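Long-range contacts in ribosomal-protein-S5-alanine N-acetyltransferase (PDB 3IGR), which probably transfers an acetyl group from acetyl-CoA to the N-terminal alanine of ribosomal protein uS5: residues M134-R140 with E170-S176; V21-F27 with F45-W51; D2-E6 with V119-W123. One frame throughout, in Å; residues are numbered along the deposited sequence. Where two conformers were deposited one is given.

Interaction 1. Residues M134-R140 with E170-S176; sequences MAAYIPR and EDHILTS
Backbone hydrogen bonds pair A135 with T175 and Y137 with I173. A135 N reaches T175 O at 3.0 Å, and I173 N meets Y137 O at 2.8 Å. A136 with L174 is the non-hydrogen-bonded pair between them, and M134 with S176 is the next one, beyond A135 and T175. The A135 carbonyl oxygen is gripped twice, since T175 N and T175 OG1 both donate to it. T175 OG1 donates to A135 O at 3.0 Å from above the carbonyl plane. T175 OG1 sits between its own backbone N and carbonyl carbon (chi1 77°), which brings the hydroxyl to the A135 carbonyl oxygen.

The apolar contacts centre on two rings. The Y137 side chain runs beside I173, and I173 CB lies over one face of the Y137 ring, 3.8 Å from its centroid, in a CH-pi contact. T175 CG2 touches the edge of the same ring at CE2. Helix 142-150 also packs on Y137. I138 CG1 lies over one face of the H172 imidazole, toward the rim, in a second CH-pi contact.

A salt bridge links R140, past the end of strand 132-137, to E170 of the other strand. R140 grips E170 end-on: NH1 meets OE1 at 3.0 Å and NH2 meets OE2 at 3.3 Å. The oxygens lie close to the guanidinium plane, but the carboxylate is turned 44° from it. Antiparallel pairing of strands 132-137 and 168-178 belongs to the C-terminal half of the GNAT acetyltransferase sheet.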
loop_
_atom_site.group_PDB
_atom_site.type_symbol
_atom_site.label_atom_id
_atom_site.label_comp_id
_atom_site.label_asym_id
_atom_site.label_seq_id
_atom_site.Cartn_x
_atom_site.Cartn_y
_atom_site.Cartn_z
HETATM N N MSE A 134 5.383 -8.592 -16.601
HETATM C CA MSE A 134 4.096 -8.568 -17.242
HETATM C C MSE A 134 3.064 -9.383 -16.458
HETATM O O MSE A 134 3.353 -10.413 -15.967
HETATM C CB MSE A 134 4.200 -9.143 -18.654
HETATM C CG MSE A 134 4.812 -8.234 -19.707
HETATM SE SE MSE A 134 5.359 -9.037 -21.441
HETATM C CE MSE A 134 5.982 -10.715 -20.867
ATOM N N ALA A 135 1.855 -8.886 -16.381
ATOM C CA ALA A 135 0.726 -9.585 -15.774
ATOM C C ALA A 135 -0.496 -9.294 -16.625
ATOM O O ALA A 135 -0.603 -8.198 -17.198
ATOM C CB ALA A 135 0.485 -9.113 -14.339
ATOM N N ALA A 136 -1.383 -10.284 -16.731
ATOM C CA ALA A 136 -2.603 -10.188 -17.516
ATOM C C ALA A 136 -3.748 -10.793 -16.697
ATOM O O ALA A 136 -3.578 -11.829 -16.059
ATOM C CB ALA A 136 -2.448 -10.944 -18.813
ATOM N N TYR A 137 -4.907 -10.151 -16.720
ATOM C CA TYR A 137 -6.036 -10.593 -15.898
ATOM C C TYR A 137 -7.357 -10.404 -16.626
ATOM O O TYR A 137 -7.521 -9.459 -17.421
ATOM C CB TYR A 137 -6.043 -9.863 -14.547
ATOM C CG TYR A 137 -6.354 -8.379 -14.600
ATOM C CD1 TYR A 137 -7.667 -7.914 -14.441
ATOM C CD2 TYR A 137 -5.333 -7.431 -14.772
ATOM C CE1 TYR A 137 -7.965 -6.557 -14.462
ATOM C CE2 TYR A 137 -5.620 -6.055 -14.791
ATOM C CZ TYR A 137 -6.928 -5.631 -14.637
ATOM O OH TYR A 137 -7.217 -4.292 -14.678
ATOM N N ILE A 138 -8.297 -11.307 -16.354
ATOM C CA ILE A 138 -9.643 -11.197 -16.906
ATOM C C ILE A 138 -10.312 -9.967 -16.240
ATOM O O ILE A 138 -10.281 -9.840 -15.012
ATOM C CB ILE A 138 -10.471 -12.492 -16.640
ATOM C CG1 ILE A 138 -9.862 -13.700 -17.367
ATOM C CG2 ILE A 138 -11.955 -12.295 -17.056
ATOM C CD1 ILE A 138 -10.204 -15.076 -16.738
ATOM N N PRO A 139 -10.919 -9.067 -17.037
ATOM C CA PRO A 139 -11.420 -7.823 -16.436
ATOM C C PRO A 139 -12.344 -8.022 -15.231
ATOM O O PRO A 139 -12.320 -7.201 -14.321
ATOM C CB PRO A 139 -12.185 -7.137 -17.585
ATOM C CG PRO A 139 -11.602 -7.690 -18.819
ATOM C CD PRO A 139 -11.153 -9.110 -18.490
ATOM N N ARG A 140 -13.140 -9.087 -15.199
ATOM C CA ARG A 140 -14.067 -9.242 -14.080
ATOM C C ARG A 140 -13.414 -9.849 -12.828
ATOM O O ARG A 140 -14.062 -9.988 -11.798
ATOM C CB ARG A 140 -15.360 -9.969 -14.496
ATOM C CG ARG A 140 -15.211 -11.451 -14.713
ATOM C CD ARG A 140 -16.443 -12.052 -15.391
ATOM N NE ARG A 140 -16.226 -13.480 -15.628
ATOM C CZ ARG A 140 -15.615 -14.003 -16.692
ATOM N NH1 ARG A 140 -15.153 -13.237 -17.678
ATOM N NH2 ARG A 140 -15.476 -15.314 -16.768
ATOM N N GLU A 170 -11.162 -15.824 -23.263
ATOM C CA GLU A 170 -11.429 -14.743 -22.314
ATOM C C GLU A 170 -10.549 -13.528 -22.610
ATOM O O GLU A 170 -9.344 -13.664 -22.793
ATOM C CB GLU A 170 -11.224 -15.237 -20.871
ATOM C CG GLU A 170 -12.266 -16.278 -20.417
ATOM C CD GLU A 170 -13.581 -15.648 -19.994
ATOM O OE1 GLU A 170 -13.674 -14.408 -19.957
ATOM O OE2 GLU A 170 -14.537 -16.394 -19.686
ATOM N N ASP A 171 -11.176 -12.369 -22.743
ATOM C CA ASP A 171 -10.478 -11.094 -22.830
ATOM C C ASP A 171 -9.552 -10.939 -21.596
ATOM O O ASP A 171 -9.884 -11.412 -20.501
ATOM C CB ASP A 171 -11.497 -9.925 -22.873
ATOM C CG ASP A 171 -12.386 -9.922 -24.134
ATOM O OD1 ASP A 171 -12.186 -10.739 -25.056
ATOM O OD2 ASP A 171 -13.292 -9.066 -24.223
ATOM N N HIS A 172 -8.385 -10.311 -21.778
ATOM C CA HIS A 172 -7.494 -10.003 -20.660
ATOM C C HIS A 172 -6.943 -8.607 -20.772
ATOM O O HIS A 172 -6.588 -8.163 -21.878
ATOM C CB HIS A 172 -6.287 -10.935 -20.642
ATOM C CG HIS A 172 -6.587 -12.303 -20.124
ATOM N ND1 HIS A 172 -5.927 -12.851 -19.049
ATOM C CD2 HIS A 172 -7.455 -13.246 -20.553
ATOM C CE1 HIS A 172 -6.371 -14.075 -18.834
ATOM N NE2 HIS A 172 -7.296 -14.343 -19.739
ATOM N N ILE A 173 -6.847 -7.934 -19.627
ATOM C CA ILE A 173 -6.148 -6.664 -19.528
ATOM C C ILE A 173 -4.655 -6.936 -19.483
ATOM O O ILE A 173 -4.216 -7.803 -18.744
ATOM C CB ILE A 173 -6.575 -5.868 -18.257
ATOM C CG1 ILE A 173 -8.100 -5.685 -18.208
ATOM C CG2 ILE A 173 -5.854 -4.537 -18.190
ATOM C CD1 ILE A 173 -8.691 -4.900 -19.374
ATOM N N LEU A 174 -3.877 -6.222 -20.281
ATOM C CA LEU A 174 -2.423 -6.384 -20.234
ATOM C C LEU A 174 -1.844 -5.281 -19.360
ATOM O O LEU A 174 -2.170 -4.102 -19.530
ATOM C CB LEU A 174 -1.801 -6.330 -21.641
ATOM C CG LEU A 174 -2.493 -7.169 -22.734
ATOM C CD1 LEU A 174 -2.007 -6.794 -24.115
ATOM C CD2 LEU A 174 -2.300 -8.644 -22.466
ATOM N N THR A 175 -0.996 -5.666 -18.423
ATOM C CA THR A 175 -0.376 -4.699 -17.522
ATOM C C THR A 175 1.100 -5.000 -17.350
ATOM O O THR A 175 1.561 -6.129 -17.621
ATOM C CB THR A 175 -1.059 -4.667 -16.114
ATOM O OG1 THR A 175 -0.647 -5.805 -15.336
ATOM C CG2 THR A 175 -2.569 -4.651 -16.223
ATOM N N SER A 176 1.860 -4.001 -16.904
ATOM C CA SER A 176 3.261 -4.252 -16.621
ATOM C C SER A 176 3.794 -3.334 -15.536
ATOM O O SER A 176 3.206 -2.300 -15.230
ATOM C CB SER A 176 4.103 -4.106 -17.889
ATOM O OG SER A 176 4.251 -2.733 -18.176
#

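Interaction 2. Residues V21-F27 with F45-W51; sequences VTIANYF and FFTPEGW
An aromatic cluster of F27, F45 and W51 joins helix 20-29 to the 3-10 turn at F45 and F46 and the start of helix 48-63. F45 turns its edge to the face of F27, with ring planes at 51° and centroids 4.7 Å apart. F45 CE2 lies over the F27 ring, 3.5 Å from F27 CG. Y26 CD2 lies over the opposite face, so F27 is held between two rings. W51 meets F27 differently. The two rings are nearly parallel, with planes at 4°, but they touch rim to rim, F27 CE2 to W51 CZ2 at 3.5 Å.

I23 CG2 lies over one face of the W51 indole, toward the rim. It stands 3.7 Å from the centroid of the five-membered ring, a CH-pi contact. With CG1 anti to the backbone N (chi1 -166°), CG2 takes the crowded position between N and the carbonyl carbon and presses on the indole. The indole is also held by its nitrogen: W51 NE1 donates to F45 O at 2.8 Å, from above the carbonyl plane.

These helices lie in the N-terminal part of the GNAT domain. I23 and F27 also touch strands 68-74 and 79-90, so the cluster rests against the central sheet. T47 is the N-cap of helix 48-63, and T47 OG1 accepts from G50 N at 3.0 Å. A24 CB sits against this turn, 3.5 Å from P48 N. V21 CG2 meets P48 CB at 4.0 Å, at the outer margin. The F46 ring turns its edge to the F27 backbone, where CE1 approaches F27 O.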
loop_
_atom_site.group_PDB
_atom_site.type_symbol
_atom_site.label_atom_id
_atom_site.label_comp_id
_atom_site.label_asym_id
_atom_site.label_seq_id
_atom_site.Cartn_x
_atom_site.Cartn_y
_atom_site.Cartn_z
ATOM N N VAL A 21 4.055 -33.212 -2.310
ATOM C CA VAL A 21 2.748 -33.555 -1.749
ATOM C C VAL A 21 1.945 -32.303 -1.418
ATOM O O VAL A 21 0.773 -32.193 -1.767
ATOM C CB VAL A 21 2.884 -34.461 -0.491
ATOM C CG1 VAL A 21 1.538 -34.657 0.195
ATOM C CG2 VAL A 21 3.480 -35.802 -0.873
ATOM N N THR A 22 2.589 -31.356 -0.753
ATOM C CA THR A 22 1.906 -30.153 -0.300
ATOM C C THR A 22 1.451 -29.226 -1.435
ATOM O O THR A 22 0.361 -28.660 -1.362
ATOM C CB THR A 22 2.721 -29.390 0.765
ATOM O OG1 THR A 22 1.987 -28.236 1.185
ATOM C CG2 THR A 22 4.065 -28.952 0.225
ATOM N N ILE A 23 2.262 -29.072 -2.481
ATOM C CA ILE A 23 1.793 -28.311 -3.646
ATOM C C ILE A 23 0.618 -29.015 -4.351
ATOM O O ILE A 23 -0.331 -28.358 -4.788
ATOM C CB ILE A 23 2.936 -27.909 -4.644
ATOM C CG1 ILE A 23 2.453 -26.834 -5.630
ATOM C CG2 ILE A 23 3.477 -29.127 -5.400
ATOM C CD1 ILE A 23 2.123 -25.511 -4.989
ATOM N N ALA A 24 0.688 -30.340 -4.447
ATOM C CA ALA A 24 -0.397 -31.136 -5.025
ATOM C C ALA A 24 -1.690 -30.912 -4.242
ATOM O O ALA A 24 -2.728 -30.612 -4.837
ATOM C CB ALA A 24 -0.030 -32.633 -5.030
ATOM N N ASN A 25 -1.610 -31.061 -2.911
ATOM C CA ASN A 25 -2.756 -30.844 -2.025
ATOM C C ASN A 25 -3.365 -29.469 -2.222
ATOM O O ASN A 25 -4.581 -29.325 -2.225
ATOM C CB ASN A 25 -2.373 -31.037 -0.555
ATOM C CG ASN A 25 -2.057 -32.470 -0.218
ATOM O OD1 ASN A 25 -2.364 -33.387 -0.983
ATOM N ND2 ASN A 25 -1.445 -32.681 0.939
ATOM N N TYR A 26 -2.512 -28.466 -2.391
ATOM C CA TYR A 26 -2.967 -27.096 -2.576
ATOM C C TYR A 26 -3.834 -26.943 -3.832
ATOM O O TYR A 26 -4.870 -26.285 -3.784
ATOM C CB TYR A 26 -1.784 -26.119 -2.609
ATOM C CG TYR A 26 -2.150 -24.749 -3.131
ATOM C CD1 TYR A 26 -2.766 -23.809 -2.306
ATOM C CD2 TYR A 26 -1.885 -24.388 -4.458
ATOM C CE1 TYR A 26 -3.125 -22.571 -2.787
ATOM C CE2 TYR A 26 -2.227 -23.141 -4.941
ATOM C CZ TYR A 26 -2.844 -22.235 -4.102
ATOM O OH TYR A 26 -3.181 -20.993 -4.584
ATOM N N PHE A 27 -3.409 -27.517 -4.954
ATOM C CA PHE A 27 -4.176 -27.342 -6.179
ATOM C C PHE A 27 -5.403 -28.229 -6.154
ATOM O O PHE A 27 -6.461 -27.868 -6.664
ATOM C CB PHE A 27 -3.311 -27.561 -7.432
ATOM C CG PHE A 27 -2.401 -26.393 -7.734
ATOM C CD1 PHE A 27 -2.937 -25.161 -8.099
ATOM C CD2 PHE A 27 -1.023 -26.515 -7.619
ATOM C CE1 PHE A 27 -2.113 -24.063 -8.360
ATOM C CE2 PHE A 27 -0.186 -25.421 -7.877
ATOM C CZ PHE A 27 -0.736 -24.193 -8.253
ATOM N N PHE A 45 -1.596 -32.838 -12.683
ATOM C CA PHE A 45 -1.474 -31.570 -11.990
ATOM C C PHE A 45 -1.895 -31.612 -10.521
ATOM O O PHE A 45 -1.454 -30.781 -9.719
ATOM C CB PHE A 45 -2.315 -30.529 -12.729
ATOM C CG PHE A 45 -2.013 -29.129 -12.342
ATOM C CD1 PHE A 45 -0.904 -28.479 -12.860
ATOM C CD2 PHE A 45 -2.846 -28.446 -11.458
ATOM C CE1 PHE A 45 -0.622 -27.167 -12.487
ATOM C CE2 PHE A 45 -2.578 -27.133 -11.100
ATOM C CZ PHE A 45 -1.463 -26.498 -11.608
ATOM N N PHE A 46 -2.751 -32.566 -10.168
ATOM C CA PHE A 46 -3.324 -32.622 -8.837
ATOM C C PHE A 46 -2.790 -33.794 -7.993
ATOM O O PHE A 46 -3.277 -34.025 -6.888
ATOM C CB PHE A 46 -4.853 -32.667 -8.909
ATOM C CG PHE A 46 -5.473 -31.539 -9.703
ATOM C CD1 PHE A 46 -5.611 -30.272 -9.154
ATOM C CD2 PHE A 46 -5.953 -31.755 -10.992
ATOM C CE1 PHE A 46 -6.209 -29.237 -9.888
ATOM C CE2 PHE A 46 -6.549 -30.731 -11.720
ATOM C CZ PHE A 46 -6.671 -29.470 -11.170
ATOM N N THR A 47 -1.773 -34.488 -8.506
ATOM C CA THR A 47 -1.123 -35.608 -7.821
ATOM C C THR A 47 0.319 -35.270 -7.424
ATOM O O THR A 47 1.000 -34.564 -8.164
ATOM C CB THR A 47 -0.999 -36.832 -8.738
ATOM O OG1 THR A 47 -0.096 -36.523 -9.807
ATOM C CG2 THR A 47 -2.355 -37.257 -9.301
ATOM N N PRO A 48 0.803 -35.837 -6.291
ATOM C CA PRO A 48 2.213 -35.704 -5.910
ATOM C C PRO A 48 3.204 -36.254 -6.947
ATOM O O PRO A 48 4.251 -35.647 -7.161
ATOM C CB PRO A 48 2.301 -36.487 -4.590
ATOM C CG PRO A 48 0.910 -36.446 -4.041
ATOM C CD PRO A 48 0.024 -36.534 -5.248
ATOM N N GLU A 49 2.878 -37.373 -7.600
ATOM C CA GLU A 49 3.762 -37.925 -8.640
ATOM C C GLU A 49 3.937 -36.988 -9.832
ATOM O O GLU A 49 5.034 -36.885 -10.381
ATOM C CB GLU A 49 3.335 -39.323 -9.107
ATOM C CG GLU A 49 1.865 -39.672 -8.900
ATOM C CD GLU A 49 1.556 -40.132 -7.480
ATOM O OE1 GLU A 49 2.089 -41.175 -7.043
ATOM O OE2 GLU A 49 0.763 -39.447 -6.801
ATOM N N GLY A 50 2.868 -36.295 -10.216
ATOM C CA GLY A 50 2.935 -35.322 -11.318
ATOM C C GLY A 50 3.857 -34.166 -10.982
ATOM O O GLY A 50 4.592 -33.663 -11.837
ATOM N N TRP A 51 3.827 -33.742 -9.726
ATOM C CA TRP A 51 4.684 -32.649 -9.277
ATOM C C TRP A 51 6.157 -33.027 -9.097
ATOM O O TRP A 51 7.027 -32.218 -9.400
ATOM C CB TRP A 51 4.100 -31.978 -8.037
ATOM C CG TRP A 51 3.083 -30.968 -8.436
ATOM C CD1 TRP A 51 1.741 -31.159 -8.548
ATOM C CD2 TRP A 51 3.330 -29.611 -8.822
ATOM N NE1 TRP A 51 1.130 -30.005 -8.969
ATOM C CE2 TRP A 51 2.082 -29.033 -9.135
ATOM C CE3 TRP A 51 4.483 -28.823 -8.917
ATOM C CZ2 TRP A 51 1.949 -27.702 -9.546
ATOM C CZ3 TRP A 51 4.348 -27.476 -9.329
ATOM C CH2 TRP A 51 3.091 -26.940 -9.634
#

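Interaction 3. Residues D2-E6 with V119-W123; sequences DVSFE and VTIDW
V3 and F5 project from the N-terminal segment as two bumps against V119, T120 and W123 of helix 112-126. The V3 and W123 side chains come from opposite directions, and the valine lands on the indole face. V3 CG1 lies over that face, 3.5 Å from the centroid of the five-membered ring and 17° off the ring normal, a CH-pi contact. V3 CG2 reaches further along the same indole and touches W123 CZ2 at 3.4 Å. The forked side chain thus spans both rings of the indole.

F5 fills the hollow between V119 and W123, one helical turn apart. Its side chain slides past V119 in the opposite direction. Both V119 methyls bear on the base of the phenyl ring, with V119 CG2 3.4 Å from F5 CD1. The V119 carbonyl oxygen lies over one ring face, near the rim. At the far end, F5 CZ comes to 3.6 Å from W123 CB. There the edge of F5 turns toward the indole face in an offset edge-to-face pair, with planes at 71° and centroids 5.7 Å apart. W123 CG is anti to the backbone N (chi1 -175°), and this swings the indole out toward V3 and F5. T120 CG2 makes a looser contact with F5 CE2 at 4.2 Å.

T120 OG1 is hydrogen-bonded to Y86 OH, and F68 meets the W123 ring edge-to-face. The strand that carries F5 continues the sheet through strand 10-14. Helix 112-126 packs on a face of the sheet, near its edge strand 4-7, as in the alpha/beta layering of the GNAT fold.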
loop_
_atom_site.group_PDB
_atom_site.type_symbol
_atom_site.label_atom_id
_atom_site.label_comp_id
_atom_site.label_asym_id
_atom_site.label_seq_id
_atom_site.Cartn_x
_atom_site.Cartn_y
_atom_site.Cartn_z
ATOM N N ASP A 2 17.976 -21.024 -0.035
ATOM C CA ASP A 2 17.634 -20.040 -1.101
ATOM C C ASP A 2 16.942 -18.777 -0.574
ATOM O O ASP A 2 17.011 -18.444 0.614
ATOM C CB ASP A 2 16.757 -20.693 -2.182
ATOM C CG ASP A 2 17.566 -21.409 -3.250
ATOM O OD1 ASP A 2 18.450 -20.779 -3.876
ATOM O OD2 ASP A 2 17.301 -22.608 -3.480
ATOM N N VAL A 3 16.277 -18.093 -1.500
ATOM C CA VAL A 3 15.554 -16.847 -1.280
ATOM C C VAL A 3 14.331 -17.071 -0.412
ATOM O O VAL A 3 13.551 -17.993 -0.661
ATOM C CB VAL A 3 15.021 -16.341 -2.608
ATOM C CG1 VAL A 3 14.798 -14.845 -2.550
ATOM C CG2 VAL A 3 15.957 -16.750 -3.741
ATOM N N SER A 4 14.138 -16.210 0.580
ATOM C CA SER A 4 13.077 -16.427 1.538
ATOM C C SER A 4 12.547 -15.114 2.083
ATOM O O SER A 4 13.323 -14.255 2.501
ATOM C CB SER A 4 13.602 -17.281 2.690
ATOM O OG SER A 4 12.552 -18.033 3.245
ATOM N N PHE A 5 11.229 -14.952 2.072
ATOM C CA PHE A 5 10.630 -13.789 2.703
ATOM C C PHE A 5 9.608 -14.205 3.747
ATOM O O PHE A 5 8.817 -15.127 3.542
ATOM C CB PHE A 5 10.021 -12.828 1.668
ATOM C CG PHE A 5 10.912 -12.576 0.483
ATOM C CD1 PHE A 5 11.871 -11.567 0.523
ATOM C CD2 PHE A 5 10.819 -13.372 -0.662
ATOM C CE1 PHE A 5 12.713 -11.328 -0.575
ATOM C CE2 PHE A 5 11.671 -13.144 -1.766
ATOM C CZ PHE A 5 12.607 -12.123 -1.714
ATOM N N GLU A 6 9.635 -13.524 4.882
ATOM C CA GLU A 6 8.705 -13.844 5.946
ATOM C C GLU A 6 7.942 -12.600 6.371
ATOM O O GLU A 6 8.494 -11.511 6.401
ATOM C CB GLU A 6 9.438 -14.507 7.114
ATOM C CG GLU A 6 9.768 -15.990 6.836
ATOM C CD GLU A 6 10.546 -16.658 7.955
ATOM O OE1 GLU A 6 11.298 -15.952 8.665
ATOM O OE2 GLU A 6 10.407 -17.899 8.128
ATOM N N VAL A 119 6.908 -8.578 -2.709
ATOM C CA VAL A 119 8.223 -8.870 -2.174
ATOM C C VAL A 119 9.037 -9.641 -3.218
ATOM O O VAL A 119 10.235 -9.421 -3.361
ATOM C CB VAL A 119 8.136 -9.557 -0.801
ATOM C CG1 VAL A 119 7.749 -11.049 -0.915
ATOM C CG2 VAL A 119 9.409 -9.338 -0.034
ATOM N N THR A 120 8.366 -10.499 -3.975
ATOM C CA THR A 120 9.031 -11.231 -5.049
ATOM C C THR A 120 9.302 -10.386 -6.310
ATOM O O THR A 120 10.338 -10.562 -6.935
ATOM C CB THR A 120 8.292 -12.524 -5.391
ATOM O OG1 THR A 120 6.941 -12.218 -5.772
ATOM C CG2 THR A 120 8.298 -13.444 -4.194
ATOM N N ILE A 121 8.401 -9.476 -6.685
ATOM C CA ILE A 121 8.686 -8.539 -7.784
ATOM C C ILE A 121 9.937 -7.734 -7.435
ATOM O O ILE A 121 10.830 -7.527 -8.271
ATOM C CB ILE A 121 7.527 -7.539 -8.070
ATOM C CG1 ILE A 121 6.534 -8.094 -9.069
ATOM C CG2 ILE A 121 8.014 -6.323 -8.817
ATOM C CD1 ILE A 121 5.775 -9.238 -8.634
ATOM N N ASP A 122 9.989 -7.267 -6.196
ATOM C CA ASP A 122 11.114 -6.489 -5.731
ATOM C C ASP A 122 12.425 -7.258 -5.887
ATOM O O ASP A 122 13.464 -6.692 -6.281
ATOM C CB ASP A 122 10.904 -6.178 -4.261
ATOM C CG ASP A 122 11.052 -4.745 -3.971
ATOM O OD1 ASP A 122 9.998 -4.066 -3.931
ATOM O OD2 ASP A 122 12.208 -4.289 -3.803
ATOM N N TRP A 123 12.373 -8.544 -5.553
ATOM C CA TRP A 123 13.526 -9.412 -5.726
ATOM C C TRP A 123 13.863 -9.655 -7.218
ATOM O O TRP A 123 15.026 -9.686 -7.594
ATOM C CB TRP A 123 13.313 -10.716 -4.961
ATOM C CG TRP A 123 14.500 -11.621 -4.980
ATOM C CD1 TRP A 123 15.599 -11.569 -4.152
ATOM C CD2 TRP A 123 14.699 -12.736 -5.847
ATOM N NE1 TRP A 123 16.474 -12.580 -4.470
ATOM C CE2 TRP A 123 15.948 -13.313 -5.504
ATOM C CE3 TRP A 123 13.943 -13.312 -6.879
ATOM C CZ2 TRP A 123 16.463 -14.431 -6.167
ATOM C CZ3 TRP A 123 14.455 -14.443 -7.530
ATOM C CH2 TRP A 123 15.706 -14.976 -7.175
#

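How the interactions relate
The three contacts lie about 23 to 27 Å apart between centres, and none touches another. Interaction 3 joins the N-terminal strand to helix 112-126. Interaction 2 is nested inside the long loop that interaction 3 closes. Interaction 1 follows both along the chain. Helix 112-126 of interaction 3 is followed in the chain by strand 132-137 of interaction 1. These two contacts come within about 8 Å at their nearest atoms and reach the same mixed sheet. Interaction 1 lies across the chain's centre from each of the other two. It pairs two strands within the sheet, interaction 3 sets a helix on the N-terminal edge strand, and interaction 2 joins early helices that rest on the sheet, consistent with a single GNAT domain.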